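Local coordinates for amidohydrolase 3 domain-containing protein (Pyrococcus horikoshii, PDB 3IGH), which is of unknown function but, as an amidohydrolase-family protein, probably hydrolyses carbon-nitrogen bonds other than peptide bonds, perhaps with a metal, at residues Ala324-Glu329 with Leu348-Asn353. Residues are numbered along the deposited sequence; the frame is centred on the assembly and turned at random.
Sequences ALDVFE and LERVKN
R350 meets D326 and E329 in a salt-bridge network between two neighbouring helices. The tightest link runs from R350 NH1 to D326 OD1, 2.7 Å with an N-H...O angle of 155°; OD1 lies close to the guanidinium plane and receives the bond on its anti lone pair. R350 NH2 adds a weak second bond to the same OD1 at 3.1 Å, so a single oxygen bridges both terminal nitrogens. NH1 also makes a weak bond to E329 OE2, 3.1 Å away, with the E329 carboxylate nearly perpendicular to the guanidinium (88° between planes). Over one face of that group sits L325 CB, 3.6 Å from R350 NH2, while the L325 side chain slides past the arginine in the opposite direction, CD1 coming 4.0 Å from R350 CD. On the buried side, L325 CD1 meets V351 CG2 at 4.2 Å. With CG anti to the backbone N (chi1 -166°) and the chain extended from CG to NE, R350 reaches across to the other helix. D326 OD2 forms a salt bridge with R294 of helix 294-305, which helps position the carboxylate. Farther inward, F328 packs on strand 310-315 and V351 on V392 of helix 386-392, consistent with adjacent outer helices of the amidohydrolase TIM barrel. Ion pairs thus link three successive helices, and the two arginines would offset the two carboxylates, probably favouring their ionised forms.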
# COMPACT_ATOMS: atom_id res chain seq x y z
N ALA A 324 -25.75 7.14 -14.49
CA ALA A 324 -24.30 7.16 -14.24
C ALA A 324 -23.70 8.51 -14.56
O ALA A 324 -22.89 9.04 -13.78
CB ALA A 324 -23.58 6.06 -15.05
N LEU A 325 -24.11 9.09 -15.69
CA LEU A 325 -23.60 10.40 -16.08
C LEU A 325 -24.07 11.51 -15.11
O LEU A 325 -23.32 12.43 -14.83
CB LEU A 325 -23.95 10.73 -17.54
CG LEU A 325 -23.30 9.85 -18.63
CD1 LEU A 325 -23.87 10.17 -20.01
CD2 LEU A 325 -21.79 9.99 -18.66
N ASP A 326 -25.29 11.36 -14.57
CA ASP A 326 -25.82 12.27 -13.54
C ASP A 326 -24.94 12.27 -12.28
O ASP A 326 -24.65 13.33 -11.72
CB ASP A 326 -27.26 11.90 -13.16
CG ASP A 326 -28.30 12.35 -14.19
OD1 ASP A 326 -27.95 13.07 -15.15
OD2 ASP A 326 -29.48 11.97 -14.05
N VAL A 327 -24.51 11.07 -11.87
CA VAL A 327 -23.64 10.90 -10.70
C VAL A 327 -22.31 11.62 -10.92
O VAL A 327 -21.87 12.41 -10.07
CB VAL A 327 -23.43 9.40 -10.36
CG1 VAL A 327 -22.47 9.23 -9.19
CG2 VAL A 327 -24.76 8.76 -10.01
N PHE A 328 -21.69 11.39 -12.08
CA PHE A 328 -20.41 12.03 -12.40
C PHE A 328 -20.51 13.56 -12.60
O PHE A 328 -19.59 14.30 -12.23
CB PHE A 328 -19.73 11.31 -13.59
CG PHE A 328 -19.25 9.90 -13.26
CD1 PHE A 328 -18.79 9.59 -11.99
CD2 PHE A 328 -19.25 8.90 -14.24
CE1 PHE A 328 -18.33 8.30 -11.68
CE2 PHE A 328 -18.81 7.61 -13.94
CZ PHE A 328 -18.35 7.31 -12.67
N GLU A 329 -21.64 14.02 -13.12
CA GLU A 329 -21.85 15.45 -13.29
C GLU A 329 -21.96 16.15 -11.93
O GLU A 329 -21.26 17.14 -11.70
CB GLU A 329 -23.10 15.74 -14.12
CG GLU A 329 -23.29 17.23 -14.41
CD GLU A 329 -24.75 17.61 -14.65
OE1 GLU A 329 -25.01 18.82 -14.79
OE2 GLU A 329 -25.62 16.71 -14.70
N LEU A 348 -23.52 10.84 -26.54
CA LEU A 348 -22.14 10.92 -27.02
C LEU A 348 -21.48 12.25 -26.64
O LEU A 348 -20.34 12.26 -26.18
CB LEU A 348 -22.07 10.72 -28.54
CG LEU A 348 -22.31 9.32 -29.10
CD1 LEU A 348 -22.47 9.37 -30.61
CD2 LEU A 348 -21.18 8.36 -28.72
N GLU A 349 -22.21 13.35 -26.80
CA GLU A 349 -21.68 14.67 -26.45
C GLU A 349 -21.57 14.84 -24.93
O GLU A 349 -20.66 15.51 -24.44
CB GLU A 349 -22.54 15.78 -27.07
CG GLU A 349 -21.88 17.17 -27.11
CD GLU A 349 -20.66 17.25 -28.03
OE1 GLU A 349 -19.77 18.09 -27.76
OE2 GLU A 349 -20.57 16.48 -29.02
N ARG A 350 -22.50 14.24 -24.19
CA ARG A 350 -22.45 14.30 -22.73
C ARG A 350 -21.25 13.52 -22.19
O ARG A 350 -20.54 14.01 -21.30
CB ARG A 350 -23.75 13.82 -22.11
CG ARG A 350 -23.86 14.20 -20.65
CD ARG A 350 -25.21 13.93 -20.08
NE ARG A 350 -25.22 14.31 -18.67
CZ ARG A 350 -25.99 13.76 -17.74
NH1 ARG A 350 -25.92 14.20 -16.49
NH2 ARG A 350 -26.83 12.78 -18.06
N VAL A 351 -21.01 12.33 -22.75
CA VAL A 351 -19.80 11.54 -22.45
C VAL A 351 -18.54 12.38 -22.70
O VAL A 351 -17.65 12.45 -21.84
CB VAL A 351 -19.78 10.21 -23.26
CG1 VAL A 351 -18.38 9.59 -23.31
CG2 VAL A 351 -20.78 9.20 -22.68
N LYS A 352 -18.49 13.04 -23.85
CA LYS A 352 -17.38 13.92 -24.22
C LYS A 352 -17.18 15.05 -23.21
O LYS A 352 -16.06 15.27 -22.73
CB LYS A 352 -17.59 14.50 -25.62
CG LYS A 352 -16.41 15.32 -26.13
CD LYS A 352 -16.67 15.84 -27.53
CE LYS A 352 -15.42 16.49 -28.11
NZ LYS A 352 -15.60 16.82 -29.55
N ASN A 353 -18.27 15.74 -22.88
CA ASN A 353 -18.22 16.90 -21.99
C ASN A 353 -17.81 16.58 -20.56
O ASN A 353 -17.11 17.36 -19.93
CB ASN A 353 -19.56 17.64 -22.02
CG ASN A 353 -19.80 18.35 -23.35
OD1 ASN A 353 -18.86 18.66 -24.09
ND2 ASN A 353 -21.07 18.61 -23.66